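Local coordinates for holo-[acyl-carrier-protein] synthase (Neisseria meningitidis FAM18, PDB 5SUV) that belongs to the 4'-phosphopantetheinyl transferase superfamily and binds coenzyme A in pockets formed between the subunits of a trimer, at residues G29-P34 / K52-K57; V11-I16 / K45-L50; G85-F90 / V107-S112. One frame throughout, in Å; residues are numbered along the deposited sequence.

In the fold
Contacts 1 and 2 each have one segment on helix 46-63; contact 3 joins strands 87-91 and 106-114, with A56 and K52 of that helix packing against it. Contact 1 and contact 3 are buried; contact 2 is only partly so. Contacts 1 and 2 touch each other, F54 packing on V11 and L32 on L50. Contact 1 joins apolar packing to a buried lysine bond, contact 2 is mainly aliphatic packing, with no hydrogen bond between its segments, and contact 3 combines an aromatic and aliphatic layer with bridging waters. Contacts 1 and 3 both reach coenzyme A. Contacts 2 and 3, with centres about 17 Å apart, do not touch, but both reach the three-stranded sheet.

Contact 1 of 3, residues G29-P34 / K52-K57; sequences GRILTP and KRFAAK. With COA (coenzyme A), chain F.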
loop_
_atom_site.group_PDB
_atom_site.type_symbol
_atom_site.label_atom_id
_atom_site.label_comp_id
_atom_site.label_asym_id
_atom_site.label_seq_id
_atom_site.Cartn_x
_atom_site.Cartn_y
_atom_site.Cartn_z
ATOM N N GLY A 29 -9.089 23.856 -7.676
ATOM C CA GLY A 29 -8.097 24.903 -7.824
ATOM C C GLY A 29 -7.052 24.889 -6.735
ATOM O O GLY A 29 -5.951 25.414 -6.933
ATOM N N ARG A 30 -7.367 24.286 -5.593
ATOM C CA ARG A 30 -6.424 24.215 -4.496
ATOM C C ARG A 30 -5.523 22.989 -4.600
ATOM O O ARG A 30 -4.355 23.055 -4.193
ATOM C CB ARG A 30 -7.197 24.232 -3.169
ATOM C CG ARG A 30 -6.337 24.323 -1.915
ATOM C CD ARG A 30 -7.162 24.656 -0.670
ATOM N NE ARG A 30 -7.687 26.025 -0.703
ATOM C CZ ARG A 30 -8.958 26.360 -0.931
ATOM N NH1 ARG A 30 -9.884 25.432 -1.148
ATOM N NH2 ARG A 30 -9.310 27.641 -0.939
ATOM N N ILE A 31 -6.026 21.891 -5.180
ATOM C CA ILE A 31 -5.346 20.598 -5.150
ATOM C C ILE A 31 -4.533 20.348 -6.412
ATOM O O ILE A 31 -3.482 19.702 -6.363
ATOM C CB ILE A 31 -6.367 19.461 -4.961
ATOM C CG1 ILE A 31 -7.187 19.697 -3.699
ATOM C CG2 ILE A 31 -5.663 18.116 -4.909
ATOM C CD1 ILE A 31 -6.395 19.912 -2.472
ATOM N N LEU A 32 -5.007 20.845 -7.547
ATOM C CA LEU A 32 -4.362 20.558 -8.819
ATOM C C LEU A 32 -3.286 21.595 -9.119
ATOM O O LEU A 32 -3.407 22.761 -8.734
ATOM C CB LEU A 32 -5.373 20.560 -9.956
ATOM C CG LEU A 32 -6.539 19.590 -9.799
ATOM C CD1 LEU A 32 -7.445 19.708 -10.998
ATOM C CD2 LEU A 32 -6.023 18.153 -9.615
ATOM N N THR A 33 -2.240 21.158 -9.822
ATOM C CA THR A 33 -1.239 22.102 -10.312
ATOM C C THR A 33 -1.815 22.902 -11.474
ATOM O O THR A 33 -2.766 22.468 -12.127
ATOM C CB THR A 33 0.033 21.390 -10.784
ATOM O OG1 THR A 33 -0.214 20.707 -12.022
ATOM C CG2 THR A 33 0.531 20.394 -9.765
ATOM N N PRO A 34 -1.236 24.072 -11.772
ATOM C CA PRO A 34 -1.684 24.825 -12.952
ATOM C C PRO A 34 -1.777 23.975 -14.207
ATOM O O PRO A 34 -2.696 24.162 -15.010
ATOM C CB PRO A 34 -0.616 25.920 -13.089
ATOM C CG PRO A 34 -0.065 26.086 -11.727
ATOM C CD PRO A 34 -0.116 24.728 -11.083
ATOM N N LYS A 52 -7.778 10.650 -7.388
ATOM C CA LYS A 52 -6.464 10.053 -7.626
ATOM C C LYS A 52 -5.350 11.065 -7.391
ATOM O O LYS A 52 -4.327 10.744 -6.771
ATOM C CB LYS A 52 -6.382 9.509 -9.054
ATOM C CG LYS A 52 -7.166 8.204 -9.259
ATOM C CD LYS A 52 -6.962 7.610 -10.641
ATOM C CE LYS A 52 -7.751 6.307 -10.794
ATOM N NZ LYS A 52 -7.703 5.771 -12.179
ATOM N N ARG A 53 -5.531 12.290 -7.876
ATOM C CA ARG A 53 -4.522 13.320 -7.650
ATOM C C ARG A 53 -4.384 13.628 -6.166
ATOM O O ARG A 53 -3.270 13.715 -5.643
ATOM C CB ARG A 53 -4.867 14.589 -8.443
ATOM C CG ARG A 53 -4.964 14.415 -9.950
ATOM C CD ARG A 53 -3.808 13.622 -10.508
ATOM N NE ARG A 53 -3.642 13.778 -11.958
ATOM C CZ ARG A 53 -4.362 13.145 -12.878
ATOM N NH1 ARG A 53 -5.331 12.311 -12.525
ATOM N NH2 ARG A 53 -4.114 13.344 -14.159
ATOM N N PHE A 54 -5.508 13.764 -5.464
ATOM C CA PHE A 54 -5.466 14.048 -4.036
ATOM C C PHE A 54 -4.733 12.940 -3.287
ATOM O O PHE A 54 -3.851 13.213 -2.466
ATOM C CB PHE A 54 -6.893 14.234 -3.512
ATOM C CG PHE A 54 -6.976 14.739 -2.108
ATOM C CD1 PHE A 54 -6.545 16.006 -1.785
ATOM C CD2 PHE A 54 -7.499 13.941 -1.102
ATOM C CE1 PHE A 54 -6.612 16.473 -0.486
ATOM C CE2 PHE A 54 -7.571 14.404 0.198
ATOM C CZ PHE A 54 -7.141 15.681 0.502
ATOM N N ALA A 55 -5.066 11.677 -3.573
ATOM C CA ALA A 55 -4.392 10.585 -2.874
ATOM C C ALA A 55 -2.906 10.548 -3.213
ATOM O O ALA A 55 -2.066 10.340 -2.335
ATOM C CB ALA A 55 -5.026 9.237 -3.215
ATOM N N ALA A 56 -2.570 10.728 -4.491
ATOM C CA ALA A 56 -1.175 10.643 -4.910
ATOM C C ALA A 56 -0.352 11.771 -4.299
ATOM O O ALA A 56 0.785 11.559 -3.870
ATOM C CB ALA A 56 -1.092 10.687 -6.436
ATOM N N LYS A 57 -0.907 12.975 -4.255
ATOM C CA LYS A 57 -0.171 14.082 -3.654
ATOM C C LYS A 57 -0.011 13.882 -2.153
ATOM O O LYS A 57 1.054 14.143 -1.587
ATOM C CB LYS A 57 -0.882 15.391 -3.956
ATOM C CG LYS A 57 -1.008 15.663 -5.441
ATOM C CD LYS A 57 -2.002 16.775 -5.712
ATOM C CE LYS A 57 -2.303 16.923 -7.209
ATOM N NZ LYS A 57 -1.564 18.080 -7.818
HETATM N N1A COA F . 1.795 0.306 -15.232
HETATM C C2A COA F . 1.525 0.695 -13.979
HETATM N N3A COA F . 0.413 1.217 -13.539
HETATM C C4A COA F . -0.598 1.387 -14.511
HETATM C C5A COA F . -0.458 1.042 -15.888
HETATM C C6A COA F . 0.783 0.495 -16.181
HETATM N N6A COA F . 1.033 0.128 -17.414
HETATM N N7A COA F . -1.503 1.275 -16.558
HETATM C C8A COA F . -2.314 1.787 -15.671
HETATM N N9A COA F . -1.818 1.868 -14.422
HETATM C C1B COA F . -2.457 2.390 -13.273
HETATM C C2B COA F . -2.939 3.907 -13.530
HETATM O O2B COA F . -2.591 4.768 -12.510
HETATM C C3B COA F . -4.446 3.670 -13.516
HETATM O O3B COA F . -5.153 4.692 -13.023
HETATM P P3B COA F . -4.856 6.250 -13.843
HETATM O O7A COA F . -6.099 6.780 -13.476
HETATM O O8A COA F . -3.672 6.766 -13.131
HETATM O O9A COA F . -4.633 5.767 -15.211
HETATM C C4B COA F . -4.476 2.479 -12.532
HETATM O O4B COA F . -3.536 1.618 -13.052
HETATM C C5B COA F . -5.810 1.816 -12.479
HETATM O O5B COA F . -5.739 0.875 -11.404
HETATM P P1A COA F . -6.833 -0.263 -11.480
HETATM O O1A COA F . -8.203 0.300 -11.499
HETATM O O2A COA F . -6.390 -1.377 -10.601
HETATM O O3A COA F . -6.689 -0.721 -13.037
HETATM P P2A COA F . -7.640 -1.832 -13.498
HETATM O O4A COA F . -7.744 -2.901 -12.559
HETATM O O5A COA F . -8.890 -1.345 -14.202
HETATM O O6A COA F . -6.727 -2.457 -14.718
HETATM C CBP COA F . -4.578 -3.223 -15.242
HETATM C CCP COA F . -5.567 -2.943 -14.164
HETATM C CDP COA F . -3.988 -1.953 -15.589
HETATM C CEP COA F . -3.477 -4.105 -14.719
HETATM C CAP COA F . -5.197 -3.902 -16.503
HETATM O OAP COA F . -4.230 -4.224 -17.427
HETATM C C9P COA F . -5.922 -5.234 -16.223
HETATM O O9P COA F . -5.253 -6.249 -16.110
HETATM N N8P COA F . -7.349 -5.255 -16.168
HETATM C C7P COA F . -8.132 -6.511 -15.898
HETATM C C6P COA F . -7.459 -7.757 -16.438
HETATM C C5P COA F . -8.487 -8.723 -17.004
HETATM O O5P COA F . -8.304 -9.274 -18.038
HETATM N N4P COA F . -9.651 -8.990 -16.290
HETATM C C3P COA F . -10.639 -9.915 -16.845
HETATM C C2P COA F . -10.394 -11.338 -16.415
HETATM S S1P COA F . -9.674 -12.355 -17.772
#
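I31 and L32, where helix 25-31 gives way to a loop, meet F54, K57 and R53 on helix 46-63 through apolar packing and one buried polar bond. In the apolar part, I31 CG2 lies at the edge of the F54 ring, in its plane, 3.9 Å from CD1. I31 CD1 takes part too, 4.0 Å from F54 CE1. Chi1 (-171°) carries F54 CG anti to the backbone N, and the ring beyond it has its CD1-CE1 side next to I31; a beta-branched isoleucine offers two methyls, CG2 and CD1, to it. L32 CD2 rests on the aliphatic base of R53, 3.9 Å from CG. The R53 chain then bends at chi2, and its guanidinium leads away to a cation-pi contact with Y49.

K57 carries the polar part: its methylene chain passes I31 CG2, with CD 4.0 Å away, before NZ donates to I31 O at 2.9 Å. The C=O...N angle is 147° and NZ lies in the carbonyl plane. NZ also bonds to the carbonyls of F74 and I77 and forms a salt bridge with E36, so this buried ammonium is gripped by three carbonyls and one carboxylate. T33 CG2 packs 3.7 Å from K57 NZ; T33 is the N-cap of helix 34-39, its side chain capping a backbone N there, and its OG1 also hydrogen-bonds to the carboxylate of E35.

On a different side of helix 46-63, K52 runs extended to coenzyme A, where NZ is modelled 2.9 Å from O3B as a hydrogen bond, though its exact place is doubtful. The contact is thus helix-end packing against the long helix of a 4'-phosphopantetheinyl transferase fold, and it supplies a residue to each of two coenzyme A pockets, I31 to one and K52 to the other.

Contact 2 of 3, residues V11-I16 / K45-L50; sequences VSLKRI and KPVNYL
A strand-to-helix turn, in which strand 3-12 passes directly into helix 13-23, packs here against the start of helix 46-63, where L13 and I16 meet V47, N48 and L50. I16 is at the centre: its CG2 lies 4.0 Å from L50 CB and equally far from V47 CG1. CG2 stands anti to the backbone N while CG1 is beside it (chi1 -62°), which puts the methyl branch against helix 46-63. V47 CG1 also approaches the backbone of the other segment, 3.9 Å from L13 O, and short branched valine suits this close passage between helices. L13 reaches over to the backbone of N48, its CD2 being 4.1 Å from N48 CA.

S12 is the N-cap of helix 13-23, its OG accepting from R15 N at 3.3 Å with an N-H...O angle of 153°. The same hydroxyl bonds to D116, and R15 forms a salt bridge with E114 of the third subunit. F27 of helix 25-31 covers both I16 and L50.

No hydrogen bond crosses between the two segments, which implies that they are held together by shape and burial of aliphatic surface, while the polar bonds tie the turn to neighbouring parts.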
loop_
_atom_site.group_PDB
_atom_site.type_symbol
_atom_site.label_atom_id
_atom_site.label_comp_id
_atom_site.label_asym_id
_atom_site.label_seq_id
_atom_site.Cartn_x
_atom_site.Cartn_y
_atom_site.Cartn_z
ATOM N N VAL A 11 -8.568 7.499 -0.139
ATOM C CA VAL A 11 -9.440 8.632 -0.392
ATOM C C VAL A 11 -10.778 8.095 -0.859
ATOM O O VAL A 11 -10.835 7.276 -1.785
ATOM C CB VAL A 11 -8.855 9.593 -1.446
ATOM C CG1 VAL A 11 -9.866 10.670 -1.807
ATOM C CG2 VAL A 11 -7.576 10.218 -0.933
ATOM N N SER A 12 -11.846 8.587 -0.246
ATOM C CA SER A 12 -13.206 8.216 -0.613
ATOM C C SER A 12 -13.721 9.155 -1.695
ATOM O O SER A 12 -13.625 10.379 -1.556
ATOM C CB SER A 12 -14.110 8.282 0.616
ATOM O OG SER A 12 -15.464 8.362 0.224
ATOM N N LEU A 13 -14.240 8.590 -2.782
ATOM C CA LEU A 13 -14.890 9.431 -3.785
ATOM C C LEU A 13 -15.983 10.294 -3.162
ATOM O O LEU A 13 -16.157 11.457 -3.542
ATOM C CB LEU A 13 -15.472 8.574 -4.907
ATOM C CG LEU A 13 -14.507 7.665 -5.667
ATOM C CD1 LEU A 13 -15.260 6.852 -6.699
ATOM C CD2 LEU A 13 -13.413 8.477 -6.327
ATOM N N LYS A 14 -16.738 9.740 -2.212
ATOM C CA LYS A 14 -17.795 10.518 -1.573
ATOM C C LYS A 14 -17.220 11.724 -0.844
ATOM O O LYS A 14 -17.845 12.791 -0.808
ATOM C CB LYS A 14 -18.591 9.634 -0.613
ATOM C CG LYS A 14 -19.399 8.544 -1.304
ATOM C CD LYS A 14 -20.067 7.616 -0.296
ATOM C CE LYS A 14 -20.778 6.459 -0.985
ATOM N NZ LYS A 14 -21.804 6.926 -1.963
ATOM N N ARG A 15 -16.031 11.577 -0.255
ATOM C CA ARG A 15 -15.387 12.713 0.391
ATOM C C ARG A 15 -15.033 13.781 -0.630
ATOM O O ARG A 15 -15.201 14.977 -0.365
ATOM C CB ARG A 15 -14.137 12.266 1.143
ATOM C CG ARG A 15 -13.334 13.397 1.785
ATOM C CD ARG A 15 -12.438 12.852 2.889
ATOM N NE ARG A 15 -11.248 13.669 3.114
ATOM C CZ ARG A 15 -9.989 13.279 2.904
ATOM N NH1 ARG A 15 -9.700 12.058 2.461
ATOM N NH2 ARG A 15 -8.999 14.124 3.151
ATOM N N ILE A 16 -14.558 13.368 -1.808
ATOM C CA ILE A 16 -14.258 14.339 -2.858
ATOM C C ILE A 16 -15.528 15.079 -3.252
ATOM O O ILE A 16 -15.535 16.310 -3.369
ATOM C CB ILE A 16 -13.606 13.649 -4.070
ATOM C CG1 ILE A 16 -12.270 13.005 -3.684
ATOM C CG2 ILE A 16 -13.384 14.642 -5.217
ATOM C CD1 ILE A 16 -11.162 14.002 -3.301
ATOM N N LYS A 45 -13.728 11.460 -15.935
ATOM C CA LYS A 45 -14.296 11.150 -14.623
ATOM C C LYS A 45 -13.756 12.148 -13.609
ATOM O O LYS A 45 -12.875 11.827 -12.808
ATOM C CB LYS A 45 -13.963 9.715 -14.208
ATOM C CG LYS A 45 -14.539 8.655 -15.134
ATOM C CD LYS A 45 -14.227 7.246 -14.641
ATOM C CE LYS A 45 -12.780 6.852 -14.917
ATOM N NZ LYS A 45 -12.507 6.689 -16.375
ATOM N N PRO A 46 -14.289 13.376 -13.601
ATOM C CA PRO A 46 -13.659 14.438 -12.792
ATOM C C PRO A 46 -13.557 14.121 -11.310
ATOM O O PRO A 46 -12.605 14.566 -10.657
ATOM C CB PRO A 46 -14.561 15.657 -13.048
ATOM C CG PRO A 46 -15.848 15.099 -13.571
ATOM C CD PRO A 46 -15.474 13.861 -14.325
ATOM N N VAL A 47 -14.508 13.379 -10.745
ATOM C CA VAL A 47 -14.405 13.027 -9.333
ATOM C C VAL A 47 -13.276 12.019 -9.123
ATOM O O VAL A 47 -12.451 12.165 -8.211
ATOM C CB VAL A 47 -15.751 12.490 -8.815
ATOM C CG1 VAL A 47 -15.646 12.122 -7.351
ATOM C CG2 VAL A 47 -16.853 13.527 -9.017
ATOM N N ASN A 48 -13.217 10.992 -9.976
ATOM C CA ASN A 48 -12.132 10.015 -9.914
ATOM C C ASN A 48 -10.789 10.672 -10.214
ATOM O O ASN A 48 -9.759 10.295 -9.642
ATOM C CB ASN A 48 -12.417 8.878 -10.901
ATOM C CG ASN A 48 -11.362 7.782 -10.868
ATOM O OD1 ASN A 48 -10.335 7.874 -11.544
ATOM N ND2 ASN A 48 -11.625 6.725 -10.095
ATOM N N TYR A 49 -10.785 11.656 -11.111
ATOM C CA TYR A 49 -9.565 12.391 -11.421
ATOM C C TYR A 49 -9.049 13.131 -10.193
ATOM O O TYR A 49 -7.892 12.961 -9.796
ATOM C CB TYR A 49 -9.847 13.358 -12.571
ATOM C CG TYR A 49 -8.653 14.154 -13.047
ATOM C CD1 TYR A 49 -8.282 15.332 -12.407
ATOM C CD2 TYR A 49 -7.913 13.744 -14.146
ATOM C CE1 TYR A 49 -7.199 16.070 -12.839
ATOM C CE2 TYR A 49 -6.825 14.485 -14.592
ATOM C CZ TYR A 49 -6.472 15.644 -13.933
ATOM O OH TYR A 49 -5.388 16.388 -14.363
ATOM N N LEU A 50 -9.900 13.954 -9.571
ATOM C CA LEU A 50 -9.486 14.670 -8.366
ATOM C C LEU A 50 -9.084 13.709 -7.259
ATOM O O LEU A 50 -8.120 13.962 -6.531
ATOM C CB LEU A 50 -10.609 15.582 -7.872
ATOM C CG LEU A 50 -10.804 16.939 -8.530
ATOM C CD1 LEU A 50 -12.057 17.592 -7.978
ATOM C CD2 LEU A 50 -9.598 17.815 -8.287
#

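Contact 3 of 3, residues G85-F90 / V107-S112; sequences GKPEFF and VSLSMS. With COA (coenzyme A), chain F.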
loop_
_atom_site.group_PDB
_atom_site.type_symbol
_atom_site.label_atom_id
_atom_site.label_comp_id
_atom_site.label_asym_id
_atom_site.label_seq_id
_atom_site.Cartn_x
_atom_site.Cartn_y
_atom_site.Cartn_z
ATOM N N GLY A 85 0.860 3.969 -19.725
ATOM C CA GLY A 85 -0.137 4.295 -18.726
ATOM C C GLY A 85 0.361 4.282 -17.296
ATOM O O GLY A 85 -0.426 4.567 -16.384
ATOM N N LYS A 86 1.628 3.969 -17.065
ATOM C CA LYS A 86 2.146 3.964 -15.698
ATOM C C LYS A 86 2.116 5.385 -15.139
ATOM O O LYS A 86 2.627 6.306 -15.788
ATOM C CB LYS A 86 3.571 3.416 -15.657
ATOM C CG LYS A 86 4.116 3.221 -14.238
ATOM C CD LYS A 86 5.599 2.878 -14.233
ATOM C CE LYS A 86 6.451 4.083 -14.577
ATOM N NZ LYS A 86 7.909 3.756 -14.473
ATOM N N PRO A 87 1.527 5.607 -13.963
ATOM C CA PRO A 87 1.525 6.958 -13.396
ATOM C C PRO A 87 2.909 7.336 -12.904
ATOM O O PRO A 87 3.690 6.482 -12.470
ATOM C CB PRO A 87 0.536 6.849 -12.231
ATOM C CG PRO A 87 0.694 5.435 -11.774
ATOM C CD PRO A 87 0.943 4.625 -13.029
ATOM N N GLU A 88 3.202 8.638 -12.966
ATOM C CA GLU A 88 4.492 9.161 -12.529
ATOM C C GLU A 88 4.340 10.633 -12.155
ATOM O O GLU A 88 3.432 11.325 -12.625
ATOM C CB GLU A 88 5.562 8.974 -13.615
ATOM C CG GLU A 88 5.203 9.596 -14.946
ATOM C CD GLU A 88 6.138 9.177 -16.068
ATOM O OE1 GLU A 88 6.854 8.163 -15.912
ATOM O OE2 GLU A 88 6.152 9.862 -17.111
ATOM N N PHE A 89 5.251 11.104 -11.309
ATOM C CA PHE A 89 5.210 12.476 -10.809
ATOM C C PHE A 89 5.982 13.423 -11.712
ATOM O O PHE A 89 7.008 13.049 -12.287
ATOM C CB PHE A 89 5.802 12.558 -9.401
ATOM C CG PHE A 89 4.965 11.918 -8.344
ATOM C CD1 PHE A 89 3.749 12.468 -7.982
ATOM C CD2 PHE A 89 5.404 10.776 -7.694
ATOM C CE1 PHE A 89 2.983 11.882 -6.994
ATOM C CE2 PHE A 89 4.639 10.184 -6.698
ATOM C CZ PHE A 89 3.442 10.738 -6.345
ATOM N N PHE A 90 5.487 14.655 -11.817
ATOM C CA PHE A 90 6.269 15.780 -12.316
ATOM C C PHE A 90 6.160 16.897 -11.286
ATOM O O PHE A 90 5.249 16.905 -10.453
ATOM C CB PHE A 90 5.807 16.221 -13.715
ATOM C CG PHE A 90 4.491 16.935 -13.735
ATOM C CD1 PHE A 90 4.430 18.298 -13.500
ATOM C CD2 PHE A 90 3.318 16.253 -14.028
ATOM C CE1 PHE A 90 3.225 18.962 -13.530
ATOM C CE2 PHE A 90 2.108 16.921 -14.071
ATOM C CZ PHE A 90 2.061 18.270 -13.810
ATOM N N VAL A 107 10.946 9.111 -7.197
ATOM C CA VAL A 107 9.750 8.841 -6.410
ATOM C C VAL A 107 8.801 8.034 -7.279
ATOM O O VAL A 107 8.377 8.504 -8.343
ATOM C CB VAL A 107 9.081 10.129 -5.916
ATOM C CG1 VAL A 107 7.957 9.791 -4.981
ATOM C CG2 VAL A 107 10.092 11.025 -5.205
ATOM N N SER A 108 8.474 6.822 -6.828
ATOM C CA SER A 108 7.610 5.894 -7.544
ATOM C C SER A 108 6.181 5.979 -7.019
ATOM O O SER A 108 5.948 6.268 -5.844
ATOM C CB SER A 108 8.139 4.466 -7.400
ATOM O OG SER A 108 9.384 4.334 -8.054
ATOM N N LEU A 109 5.223 5.748 -7.917
ATOM C CA LEU A 109 3.809 5.910 -7.623
ATOM C C LEU A 109 3.038 4.728 -8.179
ATOM O O LEU A 109 3.241 4.341 -9.334
ATOM C CB LEU A 109 3.262 7.187 -8.267
ATOM C CG LEU A 109 1.753 7.452 -8.237
ATOM C CD1 LEU A 109 1.301 7.517 -6.804
ATOM C CD2 LEU A 109 1.426 8.760 -8.978
ATOM N N SER A 110 2.103 4.221 -7.391
ATOM C CA SER A 110 1.082 3.328 -7.910
ATOM C C SER A 110 -0.273 3.749 -7.376
ATOM O O SER A 110 -0.397 4.203 -6.240
ATOM C CB SER A 110 1.345 1.861 -7.523
ATOM O OG SER A 110 0.385 1.001 -8.127
ATOM N N MET A 111 -1.299 3.547 -8.190
ATOM C CA MET A 111 -2.649 3.852 -7.758
ATOM C C MET A 111 -3.585 2.714 -8.124
ATOM O O MET A 111 -3.345 1.977 -9.078
ATOM C CB MET A 111 -3.117 5.168 -8.375
ATOM C CG MET A 111 -2.393 6.356 -7.735
ATOM S SD MET A 111 -2.969 7.912 -8.374
ATOM C CE MET A 111 -2.378 7.826 -10.046
ATOM N N SER A 112 -4.654 2.599 -7.347
ATOM C CA SER A 112 -5.720 1.656 -7.643
ATOM C C SER A 112 -7.023 2.216 -7.101
ATOM O O SER A 112 -7.041 3.052 -6.195
ATOM C CB SER A 112 -5.434 0.275 -7.035
ATOM O OG SER A 112 -6.446 -0.665 -7.382
HETATM N N1A COA F . 1.795 0.306 -15.232
HETATM C C2A COA F . 1.525 0.695 -13.979
HETATM N N3A COA F . 0.413 1.217 -13.539
HETATM C C4A COA F . -0.598 1.387 -14.511
HETATM C C5A COA F . -0.458 1.042 -15.888
HETATM C C6A COA F . 0.783 0.495 -16.181
HETATM N N6A COA F . 1.033 0.128 -17.414
HETATM N N7A COA F . -1.503 1.275 -16.558
HETATM C C8A COA F . -2.314 1.787 -15.671
HETATM N N9A COA F . -1.818 1.868 -14.422
HETATM C C1B COA F . -2.457 2.390 -13.273
HETATM C C2B COA F . -2.939 3.907 -13.530
HETATM O O2B COA F . -2.591 4.768 -12.510
HETATM C C3B COA F . -4.446 3.670 -13.516
HETATM O O3B COA F . -5.153 4.692 -13.023
HETATM P P3B COA F . -4.856 6.250 -13.843
HETATM O O7A COA F . -6.099 6.780 -13.476
HETATM O O8A COA F . -3.672 6.766 -13.131
HETATM O O9A COA F . -4.633 5.767 -15.211
HETATM C C4B COA F . -4.476 2.479 -12.532
HETATM O O4B COA F . -3.536 1.618 -13.052
HETATM C C5B COA F . -5.810 1.816 -12.479
HETATM O O5B COA F . -5.739 0.875 -11.404
HETATM P P1A COA F . -6.833 -0.263 -11.480
HETATM O O1A COA F . -8.203 0.300 -11.499
HETATM O O2A COA F . -6.390 -1.377 -10.601
HETATM O O3A COA F . -6.689 -0.721 -13.037
HETATM P P2A COA F . -7.640 -1.832 -13.498
HETATM O O4A COA F . -7.744 -2.901 -12.559
HETATM O O5A COA F . -8.890 -1.345 -14.202
HETATM O O6A COA F . -6.727 -2.457 -14.718
HETATM C CBP COA F . -4.578 -3.223 -15.242
HETATM C CCP COA F . -5.567 -2.943 -14.164
HETATM C CDP COA F . -3.988 -1.953 -15.589
HETATM C CEP COA F . -3.477 -4.105 -14.719
HETATM C CAP COA F . -5.197 -3.902 -16.503
HETATM O OAP COA F . -4.230 -4.224 -17.427
HETATM C C9P COA F . -5.922 -5.234 -16.223
HETATM O O9P COA F . -5.253 -6.249 -16.110
HETATM N N8P COA F . -7.349 -5.255 -16.168
HETATM C C7P COA F . -8.132 -6.511 -15.898
HETATM C C6P COA F . -7.459 -7.757 -16.438
HETATM C C5P COA F . -8.487 -8.723 -17.004
HETATM O O5P COA F . -8.304 -9.274 -18.038
HETATM N N4P COA F . -9.651 -8.990 -16.290
HETATM C C3P COA F . -10.639 -9.915 -16.845
HETATM C C2P COA F . -10.394 -11.338 -16.415
HETATM S S1P COA F . -9.674 -12.355 -17.772
HETATM O O HOH W 1 5.978 5.325 -10.762
HETATM O O HOH W 2 7.169 9.195 -10.739
#
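F89 presents one ring face to L109, whose CD2 lies 4.1 Å from the ring centroid and 21° off the normal, a CH-pi contact displaced toward the rim. The two side chains cross at about a right angle. Chi1 (172°) holds L109 CG anti to the backbone N, from where CD2 reaches over the ring face, and L109 CB comes within 3.7 Å of F89 CE2. V107 CG1 approaches the same ring carbon obliquely, at 3.8 Å. A flat phenylalanine can thus span two residues of the strand. P87 adds a compact ring: its CB meets L109 CD2 at 3.9 Å and M111 CE at 3.8 Å.

Two waters join the backbones. One water donates to P87 O and accepts from L109 N; the other accepts from F89 N and donates to V107 O at 2.8 Å. These peptide groups are bridged across a gap too wide for direct strand pairing, the strands running 134° apart in direction.

At the pocket end, P87 CG lies 3.4 Å from O2B of coenzyme A, K86 lays its CB and CG beside the adenine, and S112 OG donates to O2A at 3.3 Å. Strand 87-91 pairs with 77-81 and strand 106-114 with 117-125, so the contact bridges two sheets, with F60 of helix 46-63 meeting F89 edge-to-face and A56 packing on L109 and M111.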